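Local coordinates for protein AT-less polyketide synthase (Streptomyces platensis subsp. rosaceus, PDB 4TKT) that probably acts as a ketosynthase domain of an AT-less type I polyketide synthase, joining acyl units by decarboxylative condensation in isomigrastatin assembly, at residues A[136-141]-A[361-366]; A[183-188]-A[427-432]; A[279-284]-A[431-436]. One frame throughout, in Å; residues are numbered along the deposited sequence.

Overall arrangement
From the N terminus, the chain lays down 136-141, 183-188 and 279-284 before it returns to any of them. The loop opened at 136-141 closes first, when 361-366 arrives (contact 1). Segment 427-432 then closes contact 2 on 183-188, and 431-436 closes contact 3 on 279-284. Contact 1 therefore crosses both of the others, while contacts 2 and 3 finish on one stretch and share G431 and S432. Contacts 1 and 2 touch through M138, D183, M185, H361 and C186. H282 NE2 meets G430 O, linking contacts 2 and 3. Contact 1 ties the end of strand 129-136 to the loop before helix 366-380; contacts 2 and 3 carry on to strands 273-282 and 432-439.

Contact 1: A[136-141]-A[361-366]; sequences GAMYSE and HLESAA
First torsions of Y139 (chi1 -68°) and E363 (chi1 -81°) set each CG anti to the carbonyl carbon and beside the backbone N, and the two side chains then cross at about a right angle. Y139 OH donates to E363 OE2 at 2.7 Å. The hydroxyl comes from above the carboxylate, 57° out of its plane. The other oxygen, E363 OE1, lies at the ring edge, 3.3 Å from Y139 CE2, so the carboxylate meets the rim of the phenol and not its face. OE1 also accepts a weak hydrogen bond from N214 and forms a long, weak ion pair with K221, which makes a cation-pi contact with the same tyrosine. An alanine in place of E363 would probably leave the Y139 hydroxyl without this acceptor and the ring freer to shift.

Selenomethionine M138 passes beside this pair. Its CG lies 3.6 Å from S364 CB, and its SE, carried out by an extended chi2, lies 3.8 Å from E363 CB. A137 CA closes on S364 CB at 3.6 Å as well, while S364 OG is held by V213 O. On its own segment, E363 CG stands 4.0 Å above the plane of the H361 ring, over its centre; that histidine touches C186 and meets the ring of H321, consistent with this loop flanking the Cys-His-His site of ketosynthases.

The contact lies where strand 129-136 runs out toward helix 142-151, its end bonded through G136 to strand 208-214. It meets the turn between helices 356-359 and 366-380, with A365 at the N-cap position of the latter.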
loop_
_atom_site.group_PDB
_atom_site.type_symbol
_atom_site.label_atom_id
_atom_site.label_comp_id
_atom_site.label_asym_id
_atom_site.label_seq_id
_atom_site.Cartn_x
_atom_site.Cartn_y
_atom_site.Cartn_z
ATOM N N GLY A 136 10.595 -3.438 0.092
ATOM C CA GLY A 136 11.153 -3.790 1.381
ATOM C C GLY A 136 10.601 -5.112 1.872
ATOM O O GLY A 136 9.386 -5.311 1.904
ATOM N N ALA A 137 11.495 -6.021 2.245
ATOM C CA ALA A 137 11.103 -7.312 2.798
ATOM C C ALA A 137 12.249 -7.872 3.626
ATOM O O ALA A 137 13.403 -7.515 3.402
ATOM C CB ALA A 137 10.718 -8.273 1.695
HETATM N N MSE A 138 11.941 -8.749 4.577
HETATM C CA MSE A 138 12.980 -9.267 5.460
HETATM C C MSE A 138 12.941 -10.782 5.677
HETATM O O MSE A 138 13.907 -11.354 6.178
HETATM C CB MSE A 138 12.908 -8.562 6.816
HETATM C CG MSE A 138 11.616 -8.783 7.586
HETATM SE SE MSE A 138 11.655 -7.961 9.366
HETATM C CE MSE A 138 13.051 -9.044 10.187
ATOM N N TYR A 139 11.845 -11.432 5.302
ATOM C CA TYR A 139 11.720 -12.876 5.511
ATOM C C TYR A 139 11.681 -13.662 4.209
ATOM O O TYR A 139 11.037 -13.252 3.246
ATOM C CB TYR A 139 10.461 -13.203 6.319
ATOM C CG TYR A 139 10.502 -12.748 7.757
ATOM C CD1 TYR A 139 11.344 -13.362 8.674
ATOM C CD2 TYR A 139 9.681 -11.720 8.203
ATOM C CE1 TYR A 139 11.382 -12.953 9.996
ATOM C CE2 TYR A 139 9.709 -11.303 9.522
ATOM C CZ TYR A 139 10.562 -11.925 10.414
ATOM O OH TYR A 139 10.600 -11.518 11.728
ATOM N N SER A 140 12.370 -14.799 4.197
ATOM C CA SER A 140 12.276 -15.758 3.101
ATOM C C SER A 140 11.899 -17.124 3.649
ATOM O O SER A 140 12.699 -18.056 3.612
ATOM C CB SER A 140 13.591 -15.849 2.332
ATOM O OG SER A 140 13.845 -14.653 1.622
ATOM N N GLU A 141 10.674 -17.235 4.153
ATOM C CA GLU A 141 10.249 -18.421 4.887
ATOM C C GLU A 141 9.691 -19.546 4.020
ATOM O O GLU A 141 9.811 -20.714 4.386
ATOM C CB GLU A 141 9.202 -18.034 5.926
ATOM C CG GLU A 141 9.748 -17.210 7.070
ATOM C CD GLU A 141 8.709 -16.972 8.144
ATOM O OE1 GLU A 141 7.569 -16.582 7.798
ATOM O OE2 GLU A 141 9.031 -17.190 9.332
ATOM N N HIS A 361 2.303 -5.829 14.364
ATOM C CA HIS A 361 3.611 -5.420 13.865
ATOM C C HIS A 361 3.897 -6.058 12.506
ATOM O O HIS A 361 4.265 -7.233 12.421
ATOM C CB HIS A 361 4.699 -5.794 14.878
ATOM C CG HIS A 361 6.053 -5.241 14.554
ATOM N ND1 HIS A 361 6.273 -4.357 13.520
ATOM C CD2 HIS A 361 7.259 -5.449 15.132
ATOM C CE1 HIS A 361 7.554 -4.044 13.475
ATOM N NE2 HIS A 361 8.176 -4.695 14.443
ATOM N N LEU A 362 3.730 -5.275 11.444
ATOM C CA LEU A 362 3.881 -5.788 10.086
ATOM C C LEU A 362 5.342 -5.873 9.667
ATOM O O LEU A 362 5.646 -6.231 8.530
ATOM C CB LEU A 362 3.103 -4.920 9.093
ATOM C CG LEU A 362 1.689 -5.403 8.753
ATOM C CD1 LEU A 362 0.846 -5.558 10.009
ATOM C CD2 LEU A 362 1.015 -4.456 7.770
ATOM N N GLU A 363 6.238 -5.541 10.592
ATOM C CA GLU A 363 7.674 -5.669 10.369
ATOM C C GLU A 363 8.138 -4.944 9.103
ATOM O O GLU A 363 8.072 -3.718 9.030
ATOM C CB GLU A 363 8.059 -7.151 10.332
ATOM C CG GLU A 363 8.206 -7.749 11.730
ATOM C CD GLU A 363 7.983 -9.249 11.777
ATOM O OE1 GLU A 363 7.174 -9.763 10.977
ATOM O OE2 GLU A 363 8.616 -9.913 12.627
ATOM N N SER A 364 8.597 -5.693 8.105
ATOM C CA SER A 364 9.137 -5.082 6.890
ATOM C C SER A 364 8.093 -4.264 6.126
ATOM O O SER A 364 8.441 -3.471 5.251
ATOM C CB SER A 364 9.732 -6.153 5.975
ATOM O OG SER A 364 8.796 -7.180 5.702
ATOM N N ALA A 365 6.820 -4.450 6.463
ATOM C CA ALA A 365 5.738 -3.708 5.825
ATOM C C ALA A 365 5.072 -2.728 6.791
ATOM O O ALA A 365 4.054 -2.123 6.460
ATOM C CB ALA A 365 4.704 -4.669 5.260
ATOM N N ALA A 366 5.647 -2.576 7.979
ATOM C CA ALA A 366 5.056 -1.725 9.009
ATOM C C ALA A 366 4.991 -0.268 8.573
ATOM O O ALA A 366 4.042 0.446 8.893
ATOM C CB ALA A 366 5.837 -1.847 10.310
#

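Contact 2: A[183-188]-A[427-432]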
loop_
_atom_site.group_PDB
_atom_site.type_symbol
_atom_site.label_atom_id
_atom_site.label_comp_id
_atom_site.label_asym_id
_atom_site.label_seq_id
_atom_site.Cartn_x
_atom_site.Cartn_y
_atom_site.Cartn_z
ATOM N N ASP A 183 16.568 -4.794 2.626
ATOM C CA ASP A 183 16.254 -5.341 3.932
ATOM C C ASP A 183 16.930 -4.519 5.021
ATOM O O ASP A 183 18.154 -4.493 5.127
ATOM C CB ASP A 183 16.681 -6.808 4.024
ATOM C CG ASP A 183 16.284 -7.449 5.342
ATOM O OD1 ASP A 183 15.492 -6.835 6.087
ATOM O OD2 ASP A 183 16.762 -8.564 5.640
ATOM N N THR A 184 16.117 -3.828 5.809
ATOM C CA THR A 184 16.580 -3.177 7.026
ATOM C C THR A 184 15.623 -3.559 8.143
ATOM O O THR A 184 15.389 -2.788 9.072
ATOM C CB THR A 184 16.648 -1.650 6.886
ATOM O OG1 THR A 184 15.350 -1.143 6.551
ATOM C CG2 THR A 184 17.636 -1.256 5.799
HETATM N N MSE A 185 15.068 -4.761 8.018
HETATM C CA MSE A 185 14.084 -5.299 8.954
HETATM C C MSE A 185 12.839 -4.417 9.045
HETATM O O MSE A 185 12.230 -4.092 8.028
HETATM C CB MSE A 185 14.706 -5.490 10.337
HETATM C CG MSE A 185 16.031 -6.236 10.306
HETATM SE SE MSE A 185 16.455 -7.109 11.995
HETATM C CE MSE A 185 18.325 -7.565 11.659
ATOM N N CYS A 186 12.471 -4.030 10.263
ATOM C CA CYS A 186 11.226 -3.306 10.508
ATOM C C CYS A 186 11.145 -1.986 9.739
ATOM O O CYS A 186 10.054 -1.473 9.490
ATOM C CB CYS A 186 11.059 -3.036 12.008
ATOM S SG CYS A 186 11.329 -4.477 13.080
ATOM N N ALA A 187 12.297 -1.444 9.363
ATOM C CA ALA A 187 12.343 -0.157 8.679
ATOM C C ALA A 187 12.431 -0.303 7.160
ATOM O O ALA A 187 12.655 0.682 6.455
ATOM C CB ALA A 187 13.519 0.661 9.189
ATOM N N SER A 188 12.244 -1.522 6.659
ATOM C CA SER A 188 12.482 -1.814 5.246
ATOM C C SER A 188 11.657 -0.959 4.287
ATOM O O SER A 188 12.211 -0.348 3.374
ATOM C CB SER A 188 12.223 -3.291 4.964
ATOM O OG SER A 188 13.187 -4.096 5.619
ATOM N N PHE A 427 11.470 1.838 13.048
ATOM C CA PHE A 427 12.756 1.500 13.639
ATOM C C PHE A 427 13.011 -0.000 13.586
ATOM O O PHE A 427 12.309 -0.782 14.226
ATOM C CB PHE A 427 12.820 1.995 15.087
ATOM C CG PHE A 427 12.521 3.462 15.240
ATOM C CD1 PHE A 427 13.063 4.390 14.366
ATOM C CD2 PHE A 427 11.691 3.911 16.257
ATOM C CE1 PHE A 427 12.787 5.743 14.506
ATOM C CE2 PHE A 427 11.412 5.262 16.401
ATOM C CZ PHE A 427 11.962 6.179 15.525
ATOM N N GLY A 428 14.020 -0.396 12.819
ATOM C CA GLY A 428 14.367 -1.797 12.691
ATOM C C GLY A 428 14.942 -2.354 13.977
ATOM O O GLY A 428 15.680 -1.667 14.685
ATOM N N ALA A 429 14.604 -3.604 14.277
ATOM C CA ALA A 429 15.121 -4.275 15.464
ATOM C C ALA A 429 16.647 -4.353 15.443
ATOM O O ALA A 429 17.287 -4.398 16.492
ATOM C CB ALA A 429 14.525 -5.667 15.584
ATOM N N GLY A 430 17.221 -4.362 14.244
ATOM C CA GLY A 430 18.659 -4.451 14.082
ATOM C C GLY A 430 19.368 -3.113 14.177
ATOM O O GLY A 430 20.590 -3.042 14.044
ATOM N N GLY A 431 18.605 -2.048 14.395
ATOM C CA GLY A 431 19.187 -0.737 14.613
ATOM C C GLY A 431 18.967 0.275 13.504
ATOM O O GLY A 431 19.223 1.463 13.692
ATOM N N SER A 432 18.504 -0.181 12.344
ATOM C CA SER A 432 18.226 0.728 11.238
ATOM C C SER A 432 16.977 1.549 11.522
ATOM O O SER A 432 15.911 1.000 11.794
ATOM C CB SER A 432 18.059 -0.039 9.923
ATOM O OG SER A 432 19.284 -0.605 9.493
#
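F427 O approaches C186 CB at 3.4 Å, with its own side chain directed away. G428 follows with CA 3.6 Å from the same CB; a side chain here would run into T184 O, so the close approach depends on glycine. A429 then presents its backbone N to C186 SG at 3.6 Å, a weak bond with an angle of 143° at the hydrogen, while A429 CB sits 4.2 Å from that sulfur. SG reaches this site because it is anti to the carbonyl carbon, chi1 -48°. At G430 the backbone N meets selenomethionine M185 SE at 3.6 Å, and a CB would clash with M185 CE. G431 ends the type I turn begun at G428, with backbone angles that call for glycine. S432 packs its CB 3.7 Å from T184 CB, and S432 O accepts from G428 N and touches A187 CB at 3.6 Å.

C186 lies next to H361, and F427 meets the ring of H321, consistent with the Cys-His-His site of ketosynthases. The turn joining strands 421-427 and 432-439 thus covers the loop between strand 179-182 and helix 188-202, with A187 at the N-cap position.

Contact 3: A[279-284]-A[431-436]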
loop_
_atom_site.group_PDB
_atom_site.type_symbol
_atom_site.label_atom_id
_atom_site.label_comp_id
_atom_site.label_asym_id
_atom_site.label_seq_id
_atom_site.Cartn_x
_atom_site.Cartn_y
_atom_site.Cartn_z
ATOM N N ALA A 279 14.831 10.362 5.968
ATOM C CA ALA A 279 16.146 10.202 6.571
ATOM C C ALA A 279 16.343 8.780 7.068
ATOM O O ALA A 279 15.387 8.104 7.441
ATOM C CB ALA A 279 16.337 11.192 7.701
ATOM N N VAL A 280 17.596 8.341 7.080
ATOM C CA VAL A 280 17.936 6.973 7.445
ATOM C C VAL A 280 19.274 6.923 8.191
ATOM O O VAL A 280 20.246 7.546 7.768
ATOM C CB VAL A 280 17.990 6.079 6.186
ATOM C CG1 VAL A 280 18.911 4.898 6.393
ATOM C CG2 VAL A 280 16.591 5.620 5.802
ATOM N N ASN A 281 19.316 6.202 9.310
ATOM C CA ASN A 281 20.568 6.018 10.042
ATOM C C ASN A 281 20.611 4.701 10.815
ATOM O O ASN A 281 19.826 3.792 10.550
ATOM C CB ASN A 281 20.817 7.198 10.992
ATOM C CG ASN A 281 19.833 7.257 12.152
ATOM O OD1 ASN A 281 19.003 6.370 12.340
ATOM N ND2 ASN A 281 19.937 8.314 12.946
ATOM N N HIS A 282 21.524 4.606 11.777
ATOM C CA HIS A 282 21.643 3.405 12.594
ATOM C C HIS A 282 21.966 3.742 14.048
ATOM O O HIS A 282 22.635 4.734 14.332
ATOM C CB HIS A 282 22.710 2.472 12.022
ATOM C CG HIS A 282 22.720 1.114 12.650
ATOM N ND1 HIS A 282 23.518 0.798 13.728
ATOM C CD2 HIS A 282 22.022 -0.008 12.356
ATOM C CE1 HIS A 282 23.315 -0.461 14.069
ATOM N NE2 HIS A 282 22.413 -0.975 13.251
ATOM N N GLY A 283 21.490 2.901 14.962
ATOM C CA GLY A 283 21.611 3.155 16.387
ATOM C C GLY A 283 23.006 3.011 16.963
ATOM O O GLY A 283 23.258 3.426 18.095
ATOM N N GLY A 284 23.915 2.424 16.193
ATOM C CA GLY A 284 25.278 2.229 16.647
ATOM C C GLY A 284 25.385 1.136 17.693
ATOM O O GLY A 284 24.579 0.206 17.715
ATOM N N GLY A 431 18.605 -2.048 14.395
ATOM C CA GLY A 431 19.187 -0.737 14.613
ATOM C C GLY A 431 18.967 0.275 13.504
ATOM O O GLY A 431 19.223 1.463 13.692
ATOM N N SER A 432 18.504 -0.181 12.344
ATOM C CA SER A 432 18.226 0.728 11.238
ATOM C C SER A 432 16.977 1.549 11.522
ATOM O O SER A 432 15.911 1.000 11.794
ATOM C CB SER A 432 18.059 -0.039 9.923
ATOM O OG SER A 432 19.284 -0.605 9.493
ATOM N N ASN A 433 17.114 2.868 11.457
ATOM C CA ASN A 433 15.995 3.764 11.711
ATOM C C ASN A 433 15.619 4.580 10.483
ATOM O O ASN A 433 16.445 4.812 9.600
ATOM C CB ASN A 433 16.320 4.704 12.869
ATOM C CG ASN A 433 16.718 3.962 14.124
ATOM O OD1 ASN A 433 16.183 2.896 14.425
ATOM N ND2 ASN A 433 17.668 4.522 14.865
ATOM N N ALA A 434 14.368 5.020 10.433
ATOM C CA ALA A 434 13.902 5.840 9.326
ATOM C C ALA A 434 12.773 6.763 9.763
ATOM O O ALA A 434 11.952 6.403 10.607
ATOM C CB ALA A 434 13.453 4.962 8.166
ATOM N N HIS A 435 12.745 7.960 9.188
ATOM C CA HIS A 435 11.650 8.891 9.416
ATOM C C HIS A 435 11.270 9.573 8.109
ATOM O O HIS A 435 12.136 9.965 7.327
ATOM C CB HIS A 435 12.021 9.931 10.472
ATOM C CG HIS A 435 10.860 10.740 10.957
ATOM N ND1 HIS A 435 10.036 10.322 11.980
ATOM C CD2 HIS A 435 10.380 11.941 10.555
ATOM C CE1 HIS A 435 9.102 11.231 12.191
ATOM N NE2 HIS A 435 9.287 12.224 11.339
ATOM N N VAL A 436 9.969 9.702 7.874
ATOM C CA VAL A 436 9.465 10.313 6.651
ATOM C C VAL A 436 8.514 11.455 6.989
ATOM O O VAL A 436 7.682 11.332 7.887
ATOM C CB VAL A 436 8.749 9.275 5.763
ATOM C CG1 VAL A 436 8.114 9.941 4.559
ATOM C CG2 VAL A 436 9.727 8.206 5.314
#
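N281 and N433 form a hydrogen-bonded antiparallel pair in which both backbone donors are used: N433 N reaches N281 O at 3.0 Å with 171° at the hydrogen, and N281 N reaches N433 O at 3.2 Å. A279 and H435 make a second such pair, A279 N giving to H435 O at 3.0 Å and H435 N giving back to A279 O at 3.2 Å. Past the strand end, G283 N continues the register to G431 O at 3.0 Å. Between these pairs CA-H groups approach the same carbonyls; A434 CA, for example, lies 3.3 Å from A279 O. The short segment axes run at 159°, close to antiparallel.

The H282 imidazole lies obliquely over the G431 peptide, CD2 3.3 Å from G431 C, because CG is anti to the backbone N (chi1 -169°). Both ring nitrogens are engaged: ND1 accepts from G284 N, while NE2 is hydrogen-bonded to G430 O, consistent with a proton on NE2. A CB on G431 would collide with that nitrogen. N281 ND2 is satisfied by A296 O, and H435 ND1 by S425 OG.

A279, N281 and H435 face helix 294-308. On the other face V280 CG2 meets A434 CB at 4.0 Å, beside H194 and L190 of helix 188-202. Pairing of strand 273-282 with 432-439, the latter also bonded to 421-427, is consistent with the C-terminal half of a thiolase fold, whose sheet lies between helical layers.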